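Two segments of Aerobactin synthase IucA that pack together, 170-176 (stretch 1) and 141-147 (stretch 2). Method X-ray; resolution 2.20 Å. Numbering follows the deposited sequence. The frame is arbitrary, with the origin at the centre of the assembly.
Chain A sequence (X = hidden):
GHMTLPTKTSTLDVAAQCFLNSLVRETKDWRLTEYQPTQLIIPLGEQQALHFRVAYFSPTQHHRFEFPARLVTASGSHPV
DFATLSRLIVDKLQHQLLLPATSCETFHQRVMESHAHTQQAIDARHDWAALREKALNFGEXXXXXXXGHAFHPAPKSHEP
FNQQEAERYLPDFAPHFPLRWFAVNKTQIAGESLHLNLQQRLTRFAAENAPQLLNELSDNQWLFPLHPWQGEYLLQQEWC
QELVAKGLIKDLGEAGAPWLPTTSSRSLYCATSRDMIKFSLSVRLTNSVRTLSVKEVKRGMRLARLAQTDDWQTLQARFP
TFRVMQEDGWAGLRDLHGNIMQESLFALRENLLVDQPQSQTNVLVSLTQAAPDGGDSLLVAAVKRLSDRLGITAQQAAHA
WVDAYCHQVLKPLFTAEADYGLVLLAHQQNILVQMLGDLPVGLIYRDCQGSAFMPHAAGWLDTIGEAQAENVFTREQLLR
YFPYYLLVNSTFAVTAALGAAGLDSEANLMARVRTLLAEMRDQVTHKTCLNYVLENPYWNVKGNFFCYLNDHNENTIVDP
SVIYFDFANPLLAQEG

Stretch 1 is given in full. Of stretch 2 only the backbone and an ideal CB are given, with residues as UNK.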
ATOM      1  N   LEU A 170      17.983 -16.457  14.878  1.00 15.82           N
ATOM      2  CA  LEU A 170      16.814 -17.324  14.970  1.00 19.52           C
ATOM      3  C   LEU A 170      15.550 -16.498  14.741  1.00 19.88           C
ATOM      4  O   LEU A 170      15.581 -15.275  14.862  1.00 14.80           O
ATOM      5  CB  LEU A 170      16.757 -18.016  16.331  1.00 17.42           C
ATOM      6  CG  LEU A 170      17.969 -18.862  16.723  1.00 18.22           C
ATOM      7  CD1 LEU A 170      17.784 -19.370  18.131  1.00 17.89           C
ATOM      8  CD2 LEU A 170      18.186 -20.018  15.761  1.00 16.58           C
ATOM      9  N   PRO A 171      14.435 -17.160  14.397  1.00 14.58           N
ATOM     10  CA  PRO A 171      13.191 -16.429  14.128  1.00 14.06           C
ATOM     11  C   PRO A 171      12.432 -16.005  15.377  1.00 20.26           C
ATOM     12  O   PRO A 171      11.555 -15.147  15.293  1.00 24.44           O
ATOM     13  CB  PRO A 171      12.363 -17.439  13.335  1.00 16.68           C
ATOM     14  CG  PRO A 171      12.844 -18.763  13.810  1.00 15.44           C
ATOM     15  CD  PRO A 171      14.318 -18.586  14.040  1.00 16.82           C
ATOM     16  N   ASP A 172      12.768 -16.606  16.513  1.00 16.39           N
ATOM     17  CA  ASP A 172      11.956 -16.496  17.720  1.00 15.17           C
ATOM     18  C   ASP A 172      11.701 -15.044  18.133  1.00 17.96           C
ATOM     19  O   ASP A 172      10.580 -14.687  18.497  1.00 22.20           O
ATOM     20  CB  ASP A 172      12.626 -17.258  18.870  1.00 14.75           C
ATOM     21  CG  ASP A 172      12.892 -18.717  18.532  1.00 18.75           C
ATOM     22  OD1 ASP A 172      13.543 -18.983  17.501  1.00 18.48           O
ATOM     23  OD2 ASP A 172      12.447 -19.599  19.295  1.00 16.86           O
ATOM     24  N   PHE A 173      12.737 -14.211  18.062  1.00 18.25           N
ATOM     25  CA  PHE A 173      12.641 -12.811  18.483  1.00 17.63           C
ATOM     26  C   PHE A 173      12.245 -11.914  17.313  1.00 18.76           C
ATOM     27  O   PHE A 173      12.294 -10.686  17.412  1.00 18.80           O
ATOM     28  CB  PHE A 173      13.972 -12.343  19.084  1.00 17.19           C
ATOM     29  CG  PHE A 173      14.371 -13.088  20.330  1.00 21.57           C
ATOM     30  CD1 PHE A 173      14.848 -14.385  20.254  1.00 23.04           C
ATOM     31  CD2 PHE A 173      14.272 -12.491  21.575  1.00 24.15           C
ATOM     32  CE1 PHE A 173      15.217 -15.074  21.394  1.00 24.64           C
ATOM     33  CE2 PHE A 173      14.642 -13.174  22.719  1.00 24.68           C
ATOM     34  CZ  PHE A 173      15.112 -14.468  22.628  1.00 24.16           C
ATOM     35  N   ALA A 174      11.854 -12.547  16.211  1.00 16.89           N
ATOM     36  CA  ALA A 174      11.415 -11.850  15.004  1.00 17.12           C
ATOM     37  C   ALA A 174      12.428 -10.815  14.517  1.00 18.45           C
ATOM     38  O   ALA A 174      12.075  -9.655  14.297  1.00 22.18           O
ATOM     39  CB  ALA A 174      10.069 -11.186  15.250  1.00 16.42           C
ATOM     40  N   PRO A 175      13.692 -11.230  14.335  1.00 17.00           N
ATOM     41  CA  PRO A 175      14.710 -10.279  13.897  1.00 15.24           C
ATOM     42  C   PRO A 175      14.817 -10.188  12.387  1.00 15.18           C
ATOM     43  O   PRO A 175      14.156 -10.933  11.665  1.00 13.76           O
ATOM     44  CB  PRO A 175      15.988 -10.865  14.481  1.00 18.27           C
ATOM     45  CG  PRO A 175      15.767 -12.335  14.359  1.00 18.79           C
ATOM     46  CD  PRO A 175      14.281 -12.559  14.580  1.00 16.97           C
ATOM     47  N   HIS A 176      15.656  -9.274  11.919  1.00 15.54           N
ATOM     48  CA  HIS A 176      16.011  -9.219  10.514  1.00 16.44           C
ATOM     49  C   HIS A 176      17.392  -8.599  10.370  1.00 16.58           C
ATOM     50  O   HIS A 176      17.870  -7.908  11.270  1.00 15.11           O
ATOM     51  CB  HIS A 176      14.974  -8.433   9.716  1.00 17.34           C
ATOM     52  CG  HIS A 176      14.800  -7.019  10.174  1.00 19.07           C
ATOM     53  ND1 HIS A 176      13.883  -6.654  11.135  1.00 21.80           N
ATOM     54  CD2 HIS A 176      15.414  -5.877   9.786  1.00 21.52           C
ATOM     55  CE1 HIS A 176      13.947  -5.348  11.328  1.00 24.62           C
ATOM     56  NE2 HIS A 176      14.868  -4.853  10.520  1.00 24.19           N
ATOM     57  N   UNK A 141       4.052 -15.596   9.957  1.00 17.15           N
ATOM     58  CA  UNK A 141       3.862 -16.993  10.330  1.00 14.08           C
ATOM     59  C   UNK A 141       5.201 -17.692  10.544  1.00 16.45           C
ATOM     60  O   UNK A 141       5.337 -18.521  11.438  1.00 17.71           O
ATOM     61  CB  UNK A 141       3.052 -17.724   9.258  1.00 14.08           C
ATOM     62  N   UNK A 142       6.188 -17.345   9.724  1.00 15.44           N
ATOM     63  CA  UNK A 142       7.487 -18.006   9.772  1.00 16.23           C
ATOM     64  C   UNK A 142       8.253 -17.697  11.049  1.00 15.45           C
ATOM     65  O   UNK A 142       9.194 -18.407  11.395  1.00 16.97           O
ATOM     66  CB  UNK A 142       8.325 -17.596   8.559  1.00 16.23           C
ATOM     67  N   UNK A 143       7.859 -16.629  11.737  1.00 16.18           N
ATOM     68  CA  UNK A 143       8.537 -16.214  12.960  1.00 13.75           C
ATOM     69  C   UNK A 143       7.632 -16.309  14.184  1.00 12.59           C
ATOM     70  O   UNK A 143       7.993 -15.842  15.264  1.00 12.78           O
ATOM     71  CB  UNK A 143       9.054 -14.782  12.810  1.00 13.75           C
ATOM     72  N   UNK A 144       6.469 -16.930  14.014  1.00 12.59           N
ATOM     73  CA  UNK A 144       5.485 -17.017  15.088  1.00 13.45           C
ATOM     74  C   UNK A 144       5.585 -18.329  15.860  1.00 17.59           C
ATOM     75  O   UNK A 144       4.839 -18.549  16.815  1.00 17.66           O
ATOM     76  CB  UNK A 144       4.074 -16.861  14.517  1.00 13.45           C
ATOM     77  N   UNK A 145       6.501 -19.200  15.446  1.00 12.95           N
ATOM     78  CA  UNK A 145       6.710 -20.466  16.141  1.00 21.00           C
ATOM     79  C   UNK A 145       7.702 -20.302  17.292  1.00 24.25           C
ATOM     80  O   UNK A 145       8.902 -20.127  17.071  1.00 29.38           O
ATOM     81  CB  UNK A 145       7.207 -21.533  15.164  1.00 21.00           C
ATOM     82  N   UNK A 146       7.191 -20.369  18.518  1.00 22.96           N
ATOM     83  CA  UNK A 146       8.013 -20.207  19.715  1.00 14.28           C
ATOM     84  C   UNK A 146       8.189 -21.524  20.464  1.00 14.75           C
ATOM     85  O   UNK A 146       9.106 -21.663  21.269  1.00 30.52           O
ATOM     86  CB  UNK A 146       7.392 -19.161  20.643  1.00 14.28           C
ATOM     87  N   UNK A 147       7.306 -22.482  20.208  1.00 14.71           N
ATOM     88  CA  UNK A 147       7.381 -23.782  20.867  1.00 19.46           C
ATOM     89  C   UNK A 147       8.340 -24.705  20.129  1.00 17.59           C
ATOM     90  O   UNK A 147       9.055 -25.492  20.746  1.00 17.51           O
ATOM     91  CB  UNK A 147       5.994 -24.421  20.954  1.00 19.46           C
TER

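Position 141 has helical backbone angles, and nothing of stretch 1 lies within 5.5 Å of its ideal CB. Stretch 1 sets no demand here, and any residue that tolerates a helix would do. The deposited residue is Ala-141. Its O accepts a hydrogen bond from the backbone N of position 144, at 3.2 Å.

Position 142 still has near-helical angles. Its CA-to-CB bond points sideways, and stretch 1 leaves the space around the CB open. Many side chains would suit, polar or not. The residue is Glu-142. Its carboxylate is hydrogen-bonded elsewhere in the structure, and it meets stretch 1 through its backbone, with O 3.8 Å from Pro-171 CB.

Position 143 is the one that faces stretch 1 directly. Its CA lies 4.8 Å from the CA of Pro-171, and its CB points toward the type I turn from Pro-171 to Ala-174. The ideal CB is 3.5 Å from Pro-171 O and 4.4 Å from Ala-174 CA. Pro-171 O already accepts a hydrogen bond from Ala-174 N, at 2.8 Å. Beyond the turn, the O of Pro-175 is an acceptor for a longer side chain. A slim, extended chain ending in a donor fits best, so glutamine, lysine or arginine could be considered. The residue is Gln-143. With chi1 m and chi2 t, it runs past Pro-171, CG lying 3.9 Å from Pro-171 CB. Gln-143 NE2 donates a hydrogen bond to Pro-175 O at 3.1 Å, with an angle of 148° at the hydrogen. Its OE1 sits 3.5 Å from Ala-174 CB.

Position 144 points its CB away from stretch 1, which does not restrict the choice. The residue is Ala-144.

Position 145 has extended backbone angles and a sideways CB with nothing of stretch 1 nearby. Several side chains would do. The residue is Leu-145, whose side chain does not reach stretch 1.

Position 146 also starts sideways, with its ideal CB 5.3 Å from Asp-172 OD2. A donor could be drawn to that carboxylate; an aliphatic chain could instead pack on the carbon of Asp-172. The residue is Leu-146, with chi1 m and chi2 t. Its end turns nearer: CD2 is 3.4 Å from Asp-172 O and 4.1 Å from Asp-172 CB. A water donates to Leu-146 O at 2.7 Å and to Asp-172 OD2 at 2.5 Å, bridging the stretches.

Position 147 points away, and stretch 1 imposes nothing. The residue is Val-147.

Stretch 2, residues 141-147: AEQALLV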
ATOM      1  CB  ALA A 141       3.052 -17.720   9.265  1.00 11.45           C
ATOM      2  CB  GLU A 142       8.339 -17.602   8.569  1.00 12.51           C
ATOM      3  CG  GLU A 142       7.899 -18.217   7.252  1.00 12.50           C
ATOM      4  CD  GLU A 142       7.955 -19.731   7.252  1.00 12.80           C
ATOM      5  OE1 GLU A 142       8.823 -20.298   7.944  1.00 16.92           O
ATOM      6  OE2 GLU A 142       7.124 -20.355   6.560  1.00 12.74           O
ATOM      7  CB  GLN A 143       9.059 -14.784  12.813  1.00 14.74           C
ATOM      8  CG  GLN A 143      10.153 -14.641  11.767  1.00 17.93           C
ATOM      9  CD  GLN A 143      10.703 -13.231  11.690  1.00 21.28           C
ATOM     10  OE1 GLN A 143       9.983 -12.256  11.913  1.00 24.59           O
ATOM     11  NE2 GLN A 143      11.989 -13.116  11.378  1.00 21.43           N
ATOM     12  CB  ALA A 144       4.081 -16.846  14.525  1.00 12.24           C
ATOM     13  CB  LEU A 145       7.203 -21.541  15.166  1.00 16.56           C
ATOM     14  CG  LEU A 145       7.421 -22.945  15.745  1.00 16.79           C
ATOM     15  CD1 LEU A 145       6.104 -23.565  16.173  1.00 13.91           C
ATOM     16  CD2 LEU A 145       8.137 -23.837  14.745  1.00 14.21           C
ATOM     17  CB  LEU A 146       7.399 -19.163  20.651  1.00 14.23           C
ATOM     18  CG  LEU A 146       7.254 -17.739  20.110  1.00 15.59           C
ATOM     19  CD1 LEU A 146       6.753 -16.827  21.220  1.00 13.98           C
ATOM     20  CD2 LEU A 146       8.567 -17.217  19.525  1.00 13.91           C
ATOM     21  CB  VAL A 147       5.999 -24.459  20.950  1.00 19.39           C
ATOM     22  CG1 VAL A 147       6.124 -25.865  21.523  1.00 19.54           C
ATOM     23  CG2 VAL A 147       5.049 -23.624  21.792  1.00 20.40           C
TER
HETATM   24  O   HOH W   1      11.304 -20.060  21.522  1.00 21.74           O
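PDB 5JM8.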